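Local coordinates for separin (Saccharomyces cerevisiae, PDB 5U1T), which cleaves the MCD1/SCC1 subunit of cohesin at the onset of anaphase as a caspase-like cysteine protease, which securin keeps inactive for most of the cell cycle, at residues S746-L749 and N750-G754; Q704-G708 and K709-A713; K406-S409 and F410-K413; S444-S447 and A448-I452. All blocks are in the same frame, centred on the assembly; numbering follows the deposited sequence.

All four contacts are local, each made by one continuous piece of chain, and along the sequence they follow in series without nesting or crossing. From the N terminus, contact 3 turns the corner out of helix 388-404 and starts helix 408-425. Contact 4 does the same between helices 431-444 and 448-458, and the two touch, their centres about 10 Å apart. Much later, contact 2 bends helix 700-714, and contact 1 finishes helix 729-752. These last two helices are consecutive and pack together, with contact centres about 17 Å apart. The pairs are separate: contacts 1 and 2 stay about 41 Å or more, nearest atoms, from contacts 3 and 4.

Contact 1: S746-L749 and N750-G754; sequences SAKL and NIKAG
Lys748 and Lys752, one helical turn apart, run side by side and point the same way. Lys748 starts with CG anti to the backbone N (chi1 -154°) and bends only at its last torsion, whereas Lys752 leaves from beside its own backbone N and stays extended. Their ends meet, Lys748 CE lying 3.6 Å from Lys752 NZ. Lys748 NZ and Lys752 NZ are 4.6 Å apart, a like-charged pair whose cost is probably eased by the salt bridge from Lys752 to Glu925.

Elsewhere the side chains rest on the carbonyls of the preceding turn. Asn750 sets its CB 3.3 Å from Ser746 O. Ser746 OG bonds to Asp762 of helix 756-775, and Asn750 ND2 reaches the same carboxylate weakly, while Asn750 OD1 accepts from Asn755 ND2. Ile751 lays its CG2 branch against Lys748 O at 3.2 Å, and the side chain as a whole touches Gln798, Ile802 and Arg805 of helix 782-805.

Beneath this, Asn750 N, Ile751 N and Lys752 N bond to the carbonyls of Ser746, Ala747 and Lys748, each four residues back. The bond from Ala753 N to Leu749 O is weak, as the helix is ending. Gly754, with positive phi, then closes a Schellman motif: Gly754 N bonds to Ile751 O and Asn755 N to Asn750 O.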
ATOM      1  N   SER A 746      -8.697  -1.211  10.415  1.00 61.32           N
ATOM      2  CA  SER A 746      -9.922  -1.503  11.119  1.00 66.41           C
ATOM      3  C   SER A 746     -10.015  -2.995  11.458  1.00 69.27           C
ATOM      4  O   SER A 746     -10.560  -3.377  12.499  1.00 62.56           O
ATOM      5  CB  SER A 746     -11.122  -1.070  10.303  1.00 62.53           C
ATOM      6  OG  SER A 746     -12.274  -1.127  11.113  1.00 68.23           O
ATOM      7  N   ALA A 747      -9.470  -3.827  10.576  1.00 63.62           N
ATOM      8  CA  ALA A 747      -9.342  -5.246  10.861  1.00 62.62           C
ATOM      9  C   ALA A 747      -8.464  -5.463  12.103  1.00 66.79           C
ATOM     10  O   ALA A 747      -8.830  -6.231  12.998  1.00 69.82           O
ATOM     11  CB  ALA A 747      -8.764  -5.994   9.660  1.00 58.00           C
ATOM     12  N   LYS A 748      -7.318  -4.778  12.148  1.00 62.93           N
ATOM     13  CA  LYS A 748      -6.359  -4.892  13.239  1.00 61.80           C
ATOM     14  C   LYS A 748      -6.989  -4.462  14.569  1.00 69.62           C
ATOM     15  O   LYS A 748      -6.819  -5.129  15.592  1.00 75.28           O
ATOM     16  CB  LYS A 748      -5.115  -4.053  12.933  1.00 63.87           C
ATOM     17  CG  LYS A 748      -3.826  -4.503  13.607  1.00 67.83           C
ATOM     18  CD  LYS A 748      -2.681  -3.520  13.329  1.00 70.90           C
ATOM     19  CE  LYS A 748      -1.347  -4.031  13.868  1.00 70.39           C
ATOM     20  NZ  LYS A 748      -0.787  -5.102  13.006  1.00 67.22           N
ATOM     21  N   LEU A 749      -7.736  -3.364  14.558  1.00 68.28           N
ATOM     22  CA  LEU A 749      -8.370  -2.889  15.780  1.00 64.86           C
ATOM     23  C   LEU A 749      -9.423  -3.855  16.291  1.00 71.86           C
ATOM     24  O   LEU A 749      -9.424  -4.210  17.477  1.00 76.74           O
ATOM     25  CB  LEU A 749      -9.016  -1.528  15.572  1.00 61.62           C
ATOM     26  CG  LEU A 749      -8.123  -0.338  15.869  1.00 60.97           C
ATOM     27  CD1 LEU A 749      -8.948   0.893  15.872  1.00 66.53           C
ATOM     28  CD2 LEU A 749      -7.419  -0.494  17.192  1.00 68.41           C
ATOM     29  N   ASN A 750     -10.334  -4.243  15.400  1.00 71.02           N
ATOM     30  CA  ASN A 750     -11.398  -5.186  15.717  1.00 69.27           C
ATOM     31  C   ASN A 750     -10.864  -6.484  16.318  1.00 75.91           C
ATOM     32  O   ASN A 750     -11.358  -6.956  17.344  1.00 74.84           O
ATOM     33  CB  ASN A 750     -12.209  -5.497  14.468  1.00 68.75           C
ATOM     34  CG  ASN A 750     -13.429  -4.618  14.334  1.00 72.20           C
ATOM     35  OD1 ASN A 750     -14.092  -4.299  15.318  1.00 72.31           O
ATOM     36  ND2 ASN A 750     -13.735  -4.223  13.105  1.00 69.86           N
ATOM     37  N   ILE A 751      -9.840  -7.046  15.684  1.00 74.34           N
ATOM     38  CA  ILE A 751      -9.303  -8.324  16.114  1.00 72.82           C
ATOM     39  C   ILE A 751      -8.515  -8.195  17.417  1.00 76.89           C
ATOM     40  O   ILE A 751      -8.553  -9.101  18.256  1.00 85.86           O
ATOM     41  CB  ILE A 751      -8.413  -8.970  15.025  1.00 71.95           C
ATOM     42  CG1 ILE A 751      -8.236 -10.455  15.320  1.00 67.95           C
ATOM     43  CG2 ILE A 751      -7.064  -8.272  14.889  1.00 76.40           C
ATOM     44  CD1 ILE A 751      -9.520 -11.236  15.170  1.00 66.58           C
ATOM     45  N   LYS A 752      -7.830  -7.070  17.614  1.00 74.78           N
ATOM     46  CA  LYS A 752      -7.136  -6.838  18.880  1.00 80.53           C
ATOM     47  C   LYS A 752      -8.190  -6.665  19.985  1.00 77.58           C
ATOM     48  O   LYS A 752      -7.896  -6.827  21.167  1.00 87.09           O
ATOM     49  CB  LYS A 752      -6.178  -5.621  18.785  1.00 74.45           C
ATOM     50  CG  LYS A 752      -4.855  -5.925  18.003  1.00 76.73           C
ATOM     51  CD  LYS A 752      -3.795  -4.802  18.058  1.00 78.58           C
ATOM     52  CE  LYS A 752      -2.433  -5.271  17.516  1.00 75.52           C
ATOM     53  NZ  LYS A 752      -1.399  -4.188  17.477  1.00 72.29           N
ATOM     54  N   ALA A 753      -9.429  -6.387  19.587  1.00 77.63           N
ATOM     55  CA  ALA A 753     -10.523  -6.205  20.535  1.00 76.63           C
ATOM     56  C   ALA A 753     -11.502  -7.388  20.546  1.00 86.04           C
ATOM     57  O   ALA A 753     -12.674  -7.212  20.884  1.00 87.99           O
ATOM     58  CB  ALA A 753     -11.270  -4.920  20.219  1.00 70.83           C
ATOM     59  N   GLY A 754     -11.036  -8.580  20.167  1.00 81.70           N
ATOM     60  CA  GLY A 754     -11.878  -9.768  20.164  1.00 73.95           C
ATOM     61  C   GLY A 754     -13.112  -9.740  19.257  1.00 84.67           C
ATOM     62  O   GLY A 754     -14.141 -10.365  19.583  1.00 88.94           O
TER

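Contact 2: Q704-G708 and K709-A713; sequences QIYFG and KTLPA
Ile705 O is gripped by two backbone donors, Lys709 N at 2.8 Å and Thr710 N at 2.9 Å. They come from different directions: Lys709 N stands well above the carbonyl plane, Thr710 N only slightly out of it. Thr710 OG1 adds a weak third bond to the same oxygen. One residue on, Leu711 N binds Tyr706 O at 2.7 Å in a nearly straight bond (166°). The links from Thr710 and Leu711 span five residues instead of four, which marks a wider, pi-type turn in helix 700-714.

Apolar packing follows the same stretch. Leu711 carries CG opposite its backbone N (chi1 -164°), beside the carbonyl carbon, and from there CD2 meets two rings at once, 3.7 Å from Tyr706 CE2 and 3.7 Å from Phe707 CD1, while CB lies over one face of the tyrosine. Leu711 and Phe707 point the same way. The rings also meet each other, Tyr706 CD2 standing 3.6 Å above the middle of the Phe707 ring. Thr710 crosses Tyr706 at about a right angle, with Thr710 CB 3.9 Å from Tyr706 CD1. Beyond, Phe707 reaches Ile742 of helix 729-752, and Leu711 touches Leu675 and Phe719.

A third kind of contact involves Pro712, whose ring carbon CG approaches Phe707 O to 3.3 Å. Having no N-H, the proline cannot continue the pattern of backbone bonds, and the helix kinks there. The short segments 704-708 and 709-713 have axes 19° apart. The chemistry thus implies a helix widened by one residue, with Leu711 bridging the wide turn to Tyr706 and Phe707.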
ATOM      1  N   GLN A 704     -13.652   4.365  14.748  1.00 70.88           N
ATOM      2  CA  GLN A 704     -14.800   4.245  13.867  1.00 71.90           C
ATOM      3  C   GLN A 704     -15.557   5.552  13.767  1.00 68.13           C
ATOM      4  O   GLN A 704     -16.077   5.880  12.707  1.00 61.58           O
ATOM      5  CB  GLN A 704     -15.738   3.135  14.343  1.00 74.47           C
ATOM      6  CG  GLN A 704     -15.272   1.719  14.019  1.00 79.26           C
ATOM      7  CD  GLN A 704     -16.071   0.665  14.789  1.00 86.47           C
ATOM      8  OE1 GLN A 704     -17.150   0.954  15.315  1.00 86.04           O
ATOM      9  NE2 GLN A 704     -15.534  -0.553  14.871  1.00 79.99           N
ATOM     10  N   ILE A 705     -15.631   6.303  14.857  1.00 68.92           N
ATOM     11  CA  ILE A 705     -16.330   7.578  14.786  1.00 73.88           C
ATOM     12  C   ILE A 705     -15.611   8.498  13.815  1.00 71.75           C
ATOM     13  O   ILE A 705     -16.230   9.132  12.963  1.00 67.09           O
ATOM     14  CB  ILE A 705     -16.433   8.280  16.137  1.00 77.67           C
ATOM     15  CG1 ILE A 705     -17.119   7.372  17.170  1.00 83.07           C
ATOM     16  CG2 ILE A 705     -17.177   9.596  15.971  1.00 72.95           C
ATOM     17  CD1 ILE A 705     -18.619   7.175  16.968  1.00 80.67           C
ATOM     18  N   TYR A 706     -14.291   8.535  13.931  1.00 67.72           N
ATOM     19  CA  TYR A 706     -13.508   9.456  13.138  1.00 67.69           C
ATOM     20  C   TYR A 706     -13.579   9.176  11.636  1.00 71.67           C
ATOM     21  O   TYR A 706     -13.935  10.066  10.846  1.00 71.92           O
ATOM     22  CB  TYR A 706     -12.049   9.445  13.568  1.00 63.31           C
ATOM     23  CG  TYR A 706     -11.311  10.509  12.818  1.00 72.69           C
ATOM     24  CD1 TYR A 706     -11.640  11.845  13.004  1.00 73.72           C
ATOM     25  CD2 TYR A 706     -10.344  10.190  11.875  1.00 73.19           C
ATOM     26  CE1 TYR A 706     -11.007  12.830  12.313  1.00 76.02           C
ATOM     27  CE2 TYR A 706      -9.695  11.179  11.173  1.00 76.08           C
ATOM     28  CZ  TYR A 706     -10.030  12.501  11.398  1.00 78.62           C
ATOM     29  OH  TYR A 706      -9.397  13.511  10.702  1.00 81.59           O
ATOM     30  N   PHE A 707     -13.223   7.955  11.246  1.00 65.42           N
ATOM     31  CA  PHE A 707     -13.194   7.584   9.836  1.00 60.53           C
ATOM     32  C   PHE A 707     -14.569   7.218   9.278  1.00 67.94           C
ATOM     33  O   PHE A 707     -14.776   7.250   8.057  1.00 66.61           O
ATOM     34  CB  PHE A 707     -12.230   6.427   9.623  1.00 58.56           C
ATOM     35  CG  PHE A 707     -10.812   6.796   9.858  1.00 68.75           C
ATOM     36  CD1 PHE A 707     -10.106   7.515   8.897  1.00 66.98           C
ATOM     37  CD2 PHE A 707     -10.183   6.453  11.039  1.00 63.30           C
ATOM     38  CE1 PHE A 707      -8.804   7.864   9.106  1.00 60.23           C
ATOM     39  CE2 PHE A 707      -8.878   6.799  11.255  1.00 64.81           C
ATOM     40  CZ  PHE A 707      -8.182   7.508  10.281  1.00 65.62           C
ATOM     41  N   GLY A 708     -15.501   6.881  10.170  1.00 68.10           N
ATOM     42  CA  GLY A 708     -16.823   6.449   9.770  1.00 64.17           C
ATOM     43  C   GLY A 708     -17.869   7.536   9.829  1.00 63.69           C
ATOM     44  O   GLY A 708     -18.874   7.443   9.142  1.00 64.18           O
ATOM     45  N   LYS A 709     -17.654   8.565  10.639  1.00 66.22           N
ATOM     46  CA  LYS A 709     -18.612   9.667  10.701  1.00 68.78           C
ATOM     47  C   LYS A 709     -17.954  11.035  10.463  1.00 71.09           C
ATOM     48  O   LYS A 709     -18.238  11.709   9.455  1.00 69.72           O
ATOM     49  CB  LYS A 709     -19.350   9.653  12.042  1.00 75.51           C
ATOM     50  CG  LYS A 709     -20.289   8.447  12.238  1.00 71.38           C
ATOM     51  CD  LYS A 709     -21.457   8.806  13.152  1.00 79.50           C
ATOM     52  CE  LYS A 709     -22.705   7.939  12.908  1.00 85.05           C
ATOM     53  NZ  LYS A 709     -22.609   6.584  13.527  1.00 90.28           N
ATOM     54  N   THR A 710     -17.074  11.440  11.376  1.00 67.67           N
ATOM     55  CA  THR A 710     -16.415  12.755  11.314  1.00 72.02           C
ATOM     56  C   THR A 710     -15.748  13.070   9.960  1.00 76.94           C
ATOM     57  O   THR A 710     -16.117  14.036   9.270  1.00 71.64           O
ATOM     58  CB  THR A 710     -15.348  12.869  12.419  1.00 70.50           C
ATOM     59  OG1 THR A 710     -15.914  12.433  13.663  1.00 76.08           O
ATOM     60  CG2 THR A 710     -14.855  14.303  12.550  1.00 65.16           C
ATOM     61  N   LEU A 711     -14.769  12.251   9.589  1.00 72.76           N
ATOM     62  CA  LEU A 711     -14.031  12.448   8.346  1.00 67.96           C
ATOM     63  C   LEU A 711     -14.905  12.437   7.065  1.00 69.75           C
ATOM     64  O   LEU A 711     -14.718  13.282   6.190  1.00 72.18           O
ATOM     65  CB  LEU A 711     -12.923  11.398   8.242  1.00 72.31           C
ATOM     66  CG  LEU A 711     -11.827  11.680   7.225  1.00 72.55           C
ATOM     67  CD1 LEU A 711     -11.522  13.170   7.217  1.00 73.17           C
ATOM     68  CD2 LEU A 711     -10.585  10.879   7.562  1.00 67.37           C
ATOM     69  N   PRO A 712     -15.861  11.494   6.939  1.00 70.57           N
ATOM     70  CA  PRO A 712     -16.752  11.585   5.774  1.00 69.98           C
ATOM     71  C   PRO A 712     -17.653  12.818   5.765  1.00 73.29           C
ATOM     72  O   PRO A 712     -18.110  13.208   4.688  1.00 74.72           O
ATOM     73  CB  PRO A 712     -17.606  10.320   5.888  1.00 65.47           C
ATOM     74  CG  PRO A 712     -16.815   9.389   6.702  1.00 65.67           C
ATOM     75  CD  PRO A 712     -16.089  10.244   7.689  1.00 70.35           C
ATOM     76  N   ALA A 713     -17.906  13.418   6.927  1.00 76.62           N
ATOM     77  CA  ALA A 713     -18.791  14.578   7.017  1.00 78.44           C
ATOM     78  C   ALA A 713     -18.102  15.862   6.547  1.00 81.44           C
ATOM     79  O   ALA A 713     -18.748  16.901   6.324  1.00 87.02           O
ATOM     80  CB  ALA A 713     -19.300  14.741   8.441  1.00 71.91           C
TER

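Contact 3: K406-S409 and F410-K413; sequences KSHS and FLLK
Ser407 is the N-cap of helix 408-425, and its hydroxyl takes up the backbone N-H of Phe410. The bond from Phe410 N to Ser407 OG is 3.0 Å long and nearly straight (169°). OG can reach there because it is anti to the backbone N of Ser407 (chi1 158°), on the side of the carbonyl carbon. The same oxygen lies at the edge of the Phe410 ring, in its plane, 3.6 Å from CD2, so the cap also borders an aromatic group.

Backbone bonds then establish the helix. Leu411 N binds Ser407 O only weakly, whereas Leu412 N to His408 O (2.8 Å) and Lys413 N to Ser409 O (2.9 Å) are regular. On another side of this first turn, the His408 side chain crosses that of Leu412 at a slant. Leu412 CD1 approaches ND1 and CE1 of the imidazole obliquely, each at 3.4 Å.

The chain arrives directly after helix 388-404, which Lys406, with positive phi, ends in a Schellman motif. Phe410 turns back to that helix, touching Leu398 and Ala401, and meets Phe405 edge-to-face; it also reaches Ser372 of helix 365-384. His408, Leu411 and Leu412 face helix 448-458, touching Glu453 or Ile454, and Leu411 touches Ser402 as well. His408 NE2 makes a weak hydrogen bond to Lys450 O. The new helix is thereby seated between the one before it and helix 448-458.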
ATOM      1  N   LYS A 406     -10.732  33.271 -40.445  1.00 74.84           N
ATOM      2  CA  LYS A 406     -10.195  31.933 -40.572  1.00 75.50           C
ATOM      3  C   LYS A 406      -8.830  31.972 -41.273  1.00 72.86           C
ATOM      4  O   LYS A 406      -8.615  31.258 -42.249  1.00 71.22           O
ATOM      5  CB  LYS A 406     -11.173  31.026 -41.333  1.00 76.43           C
ATOM      6  CG  LYS A 406     -12.593  31.025 -40.762  1.00 77.26           C
ATOM      7  CD  LYS A 406     -13.394  29.791 -41.190  1.00 81.21           C
ATOM      8  CE  LYS A 406     -14.833  29.863 -40.687  1.00 84.37           C
ATOM      9  NZ  LYS A 406     -15.537  31.096 -41.200  1.00 90.04           N
ATOM     10  N   SER A 407      -7.904  32.771 -40.742  1.00 67.41           N
ATOM     11  CA  SER A 407      -6.612  32.995 -41.383  1.00 64.77           C
ATOM     12  C   SER A 407      -5.434  32.582 -40.541  1.00 67.44           C
ATOM     13  O   SER A 407      -5.230  33.119 -39.462  1.00 64.17           O
ATOM     14  CB  SER A 407      -6.435  34.467 -41.737  1.00 69.98           C
ATOM     15  OG  SER A 407      -5.054  34.778 -41.888  1.00 68.46           O
ATOM     16  N   HIS A 408      -4.622  31.668 -41.052  1.00 62.11           N
ATOM     17  CA  HIS A 408      -3.385  31.341 -40.366  1.00 59.07           C
ATOM     18  C   HIS A 408      -2.411  32.526 -40.338  1.00 64.86           C
ATOM     19  O   HIS A 408      -1.572  32.619 -39.432  1.00 66.74           O
ATOM     20  CB  HIS A 408      -2.709  30.136 -41.009  1.00 57.57           C
ATOM     21  CG  HIS A 408      -1.666  29.504 -40.142  1.00 67.15           C
ATOM     22  ND1 HIS A 408      -0.333  29.462 -40.485  1.00 61.60           N
ATOM     23  CD2 HIS A 408      -1.764  28.896 -38.936  1.00 66.03           C
ATOM     24  CE1 HIS A 408       0.347  28.847 -39.536  1.00 58.48           C
ATOM     25  NE2 HIS A 408      -0.498  28.492 -38.588  1.00 66.86           N
ATOM     26  N   SER A 409      -2.515  33.419 -41.323  1.00 62.02           N
ATOM     27  CA  SER A 409      -1.623  34.568 -41.389  1.00 60.81           C
ATOM     28  C   SER A 409      -1.811  35.487 -40.198  1.00 63.65           C
ATOM     29  O   SER A 409      -0.840  35.874 -39.548  1.00 63.85           O
ATOM     30  CB  SER A 409      -1.829  35.344 -42.681  1.00 66.98           C
ATOM     31  OG  SER A 409      -1.429  34.558 -43.784  1.00 75.63           O
ATOM     32  N   PHE A 410      -3.057  35.831 -39.898  1.00 68.34           N
ATOM     33  CA  PHE A 410      -3.332  36.627 -38.705  1.00 68.39           C
ATOM     34  C   PHE A 410      -2.883  35.936 -37.417  1.00 64.70           C
ATOM     35  O   PHE A 410      -2.394  36.592 -36.499  1.00 63.05           O
ATOM     36  CB  PHE A 410      -4.814  36.970 -38.625  1.00 69.49           C
ATOM     37  CG  PHE A 410      -5.177  38.193 -39.382  1.00 69.72           C
ATOM     38  CD1 PHE A 410      -5.078  39.443 -38.786  1.00 73.64           C
ATOM     39  CD2 PHE A 410      -5.593  38.108 -40.703  1.00 71.40           C
ATOM     40  CE1 PHE A 410      -5.409  40.595 -39.495  1.00 80.14           C
ATOM     41  CE2 PHE A 410      -5.927  39.257 -41.424  1.00 71.01           C
ATOM     42  CZ  PHE A 410      -5.832  40.504 -40.820  1.00 75.71           C
ATOM     43  N   LEU A 411      -3.038  34.618 -37.351  1.00 66.45           N
ATOM     44  CA  LEU A 411      -2.695  33.890 -36.135  1.00 63.95           C
ATOM     45  C   LEU A 411      -1.189  33.894 -35.959  1.00 63.14           C
ATOM     46  O   LEU A 411      -0.693  34.111 -34.854  1.00 59.32           O
ATOM     47  CB  LEU A 411      -3.228  32.455 -36.166  1.00 62.03           C
ATOM     48  CG  LEU A 411      -2.987  31.657 -34.886  1.00 58.55           C
ATOM     49  CD1 LEU A 411      -3.670  32.352 -33.725  1.00 56.79           C
ATOM     50  CD2 LEU A 411      -3.478  30.224 -35.024  1.00 60.07           C
ATOM     51  N   LEU A 412      -0.459  33.657 -37.046  1.00 60.69           N
ATOM     52  CA  LEU A 412       0.992  33.765 -36.990  1.00 58.87           C
ATOM     53  C   LEU A 412       1.368  35.180 -36.571  1.00 59.52           C
ATOM     54  O   LEU A 412       2.269  35.373 -35.754  1.00 64.46           O
ATOM     55  CB  LEU A 412       1.633  33.404 -38.328  1.00 61.04           C
ATOM     56  CG  LEU A 412       1.814  31.909 -38.599  1.00 65.22           C
ATOM     57  CD1 LEU A 412       2.179  31.665 -40.051  1.00 63.17           C
ATOM     58  CD2 LEU A 412       2.865  31.327 -37.681  1.00 59.72           C
ATOM     59  N   LYS A 413       0.651  36.171 -37.083  1.00 60.42           N
ATOM     60  CA  LYS A 413       0.951  37.542 -36.697  1.00 63.94           C
ATOM     61  C   LYS A 413       0.633  37.765 -35.215  1.00 59.89           C
ATOM     62  O   LYS A 413       1.339  38.480 -34.509  1.00 60.99           O
ATOM     63  CB  LYS A 413       0.190  38.539 -37.576  1.00 69.39           C
ATOM     64  CG  LYS A 413       0.934  39.856 -37.756  1.00 67.33           C
ATOM     65  CD  LYS A 413       0.059  40.946 -38.333  1.00 73.91           C
ATOM     66  CE  LYS A 413       0.848  42.264 -38.534  1.00 77.29           C
ATOM     67  NZ  LYS A 413       1.518  42.712 -37.260  1.00 72.13           N
TER

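Contact 4: S444-S447 and A448-I452; sequences SAQS and AQKKI
Ser447 caps the N terminus of helix 448-458, its hydroxyl accepting a bond from the first turn, at Lys450. With chi1 at 84°, OG lies between the backbone N and the carbonyl carbon, and from there it accepts the N-H of Lys450 at 3.2 Å (OG to N, 157°). Ser447 O meanwhile receives Lys451 N at 3.1 Å. One residue thus serves two of the amides that open the helix.

The closely packed part gathers round this cap and round Ala445, which is buried. Lys450 rests its stem on the cap, CG 3.4 Å from Ser447 OG, before bending at its last torsion. The methyl group of Ala445 is directed at the helix and meets Lys451 CG at 3.5 Å; Ala445 also touches Leu411 of helix 408-425. The extended chain of Lys451 runs back along the loop and brings CE to 3.6 Å from Ala445 O.

The solvent side, at Gln446, is looser. This glutamine, bent at chi2, crosses Lys450 obliquely, and its far end leads away to Lys406. What remains across the turn is an aliphatic approach, Gln446 CB to Lys450 CD, at 3.8 Å.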
ATOM      1  N   SER A 444      -6.989  27.363 -31.840  1.00 68.07           N
ATOM      2  CA  SER A 444      -7.716  28.054 -32.896  1.00 63.85           C
ATOM      3  C   SER A 444      -7.137  27.769 -34.289  1.00 64.38           C
ATOM      4  O   SER A 444      -7.809  27.987 -35.302  1.00 65.23           O
ATOM      5  CB  SER A 444      -7.738  29.560 -32.621  1.00 65.20           C
ATOM      6  OG  SER A 444      -6.427  30.096 -32.547  1.00 67.03           O
ATOM      7  N   ALA A 445      -5.907  27.254 -34.330  1.00 63.99           N
ATOM      8  CA  ALA A 445      -5.228  26.987 -35.596  1.00 62.46           C
ATOM      9  C   ALA A 445      -6.004  25.985 -36.451  1.00 61.91           C
ATOM     10  O   ALA A 445      -6.584  25.029 -35.928  1.00 67.45           O
ATOM     11  CB  ALA A 445      -3.813  26.491 -35.344  1.00 58.14           C
ATOM     12  N   GLN A 446      -5.968  26.201 -37.765  1.00 61.20           N
ATOM     13  CA  GLN A 446      -6.830  25.530 -38.738  1.00 58.29           C
ATOM     14  C   GLN A 446      -6.502  24.098 -39.127  1.00 60.12           C
ATOM     15  O   GLN A 446      -7.283  23.471 -39.840  1.00 62.81           O
ATOM     16  CB  GLN A 446      -6.839  26.325 -40.038  1.00 68.57           C
ATOM     17  CG  GLN A 446      -6.774  27.805 -39.852  1.00 75.96           C
ATOM     18  CD  GLN A 446      -8.131  28.369 -39.534  1.00 79.01           C
ATOM     19  OE1 GLN A 446      -8.910  27.788 -38.789  1.00 78.13           O
ATOM     20  NE2 GLN A 446      -8.432  29.488 -40.124  1.00 83.20           N
ATOM     21  N   SER A 447      -5.341  23.591 -38.733  1.00 58.62           N
ATOM     22  CA  SER A 447      -4.961  22.245 -39.133  1.00 55.82           C
ATOM     23  C   SER A 447      -3.901  21.744 -38.195  1.00 57.01           C
ATOM     24  O   SER A 447      -3.460  22.477 -37.321  1.00 61.14           O
ATOM     25  CB  SER A 447      -4.454  22.202 -40.579  1.00 61.93           C
ATOM     26  OG  SER A 447      -3.078  22.541 -40.672  1.00 65.32           O
ATOM     27  N   ALA A 448      -3.496  20.495 -38.380  1.00 55.00           N
ATOM     28  CA  ALA A 448      -2.533  19.875 -37.492  1.00 57.58           C
ATOM     29  C   ALA A 448      -1.171  20.509 -37.683  1.00 58.10           C
ATOM     30  O   ALA A 448      -0.489  20.822 -36.714  1.00 57.87           O
ATOM     31  CB  ALA A 448      -2.463  18.378 -37.733  1.00 52.09           C
ATOM     32  N   GLN A 449      -0.782  20.713 -38.938  1.00 64.17           N
ATOM     33  CA  GLN A 449       0.498  21.349 -39.210  1.00 62.04           C
ATOM     34  C   GLN A 449       0.510  22.786 -38.700  1.00 60.63           C
ATOM     35  O   GLN A 449       1.524  23.270 -38.185  1.00 61.93           O
ATOM     36  CB  GLN A 449       0.826  21.305 -40.704  1.00 60.76           C
ATOM     37  CG  GLN A 449       1.741  20.142 -41.072  1.00 66.07           C
ATOM     38  CD  GLN A 449       2.961  20.022 -40.132  1.00 75.68           C
ATOM     39  OE1 GLN A 449       3.598  21.033 -39.767  1.00 73.00           O
ATOM     40  NE2 GLN A 449       3.289  18.785 -39.740  1.00 71.74           N
ATOM     41  N   LYS A 450      -0.626  23.463 -38.816  1.00 60.32           N
ATOM     42  CA  LYS A 450      -0.687  24.861 -38.413  1.00 62.47           C
ATOM     43  C   LYS A 450      -0.572  25.019 -36.891  1.00 56.93           C
ATOM     44  O   LYS A 450       0.032  25.986 -36.410  1.00 58.57           O
ATOM     45  CB  LYS A 450      -1.962  25.509 -38.948  1.00 62.86           C
ATOM     46  CG  LYS A 450      -1.935  25.716 -40.450  1.00 63.12           C
ATOM     47  CD  LYS A 450      -3.148  26.488 -40.948  1.00 64.79           C
ATOM     48  CE  LYS A 450      -3.059  26.774 -42.444  1.00 59.12           C
ATOM     49  NZ  LYS A 450      -3.327  25.569 -43.282  1.00 64.24           N
ATOM     50  N   LYS A 451      -1.132  24.062 -36.150  1.00 60.28           N
ATOM     51  CA  LYS A 451      -0.999  24.026 -34.691  1.00 58.00           C
ATOM     52  C   LYS A 451       0.441  23.803 -34.265  1.00 55.84           C
ATOM     53  O   LYS A 451       0.927  24.469 -33.360  1.00 54.16           O
ATOM     54  CB  LYS A 451      -1.872  22.932 -34.080  1.00 61.30           C
ATOM     55  CG  LYS A 451      -3.341  23.250 -34.058  1.00 63.09           C
ATOM     56  CD  LYS A 451      -4.140  22.139 -33.406  1.00 60.93           C
ATOM     57  CE  LYS A 451      -5.603  22.246 -33.783  1.00 59.39           C
ATOM     58  NZ  LYS A 451      -6.273  20.930 -33.568  1.00 68.51           N
ATOM     59  N   ILE A 452       1.116  22.859 -34.912  1.00 54.45           N
ATOM     60  CA  ILE A 452       2.524  22.626 -34.644  1.00 58.72           C
ATOM     61  C   ILE A 452       3.360  23.863 -34.987  1.00 55.64           C
ATOM     62  O   ILE A 452       4.378  24.140 -34.375  1.00 57.34           O
ATOM     63  CB  ILE A 452       3.039  21.407 -35.420  1.00 59.26           C
ATOM     64  CG1 ILE A 452       2.293  20.162 -34.963  1.00 60.64           C
ATOM     65  CG2 ILE A 452       4.522  21.191 -35.172  1.00 57.98           C
ATOM     66  CD1 ILE A 452       2.889  18.886 -35.486  1.00 59.89           C
TER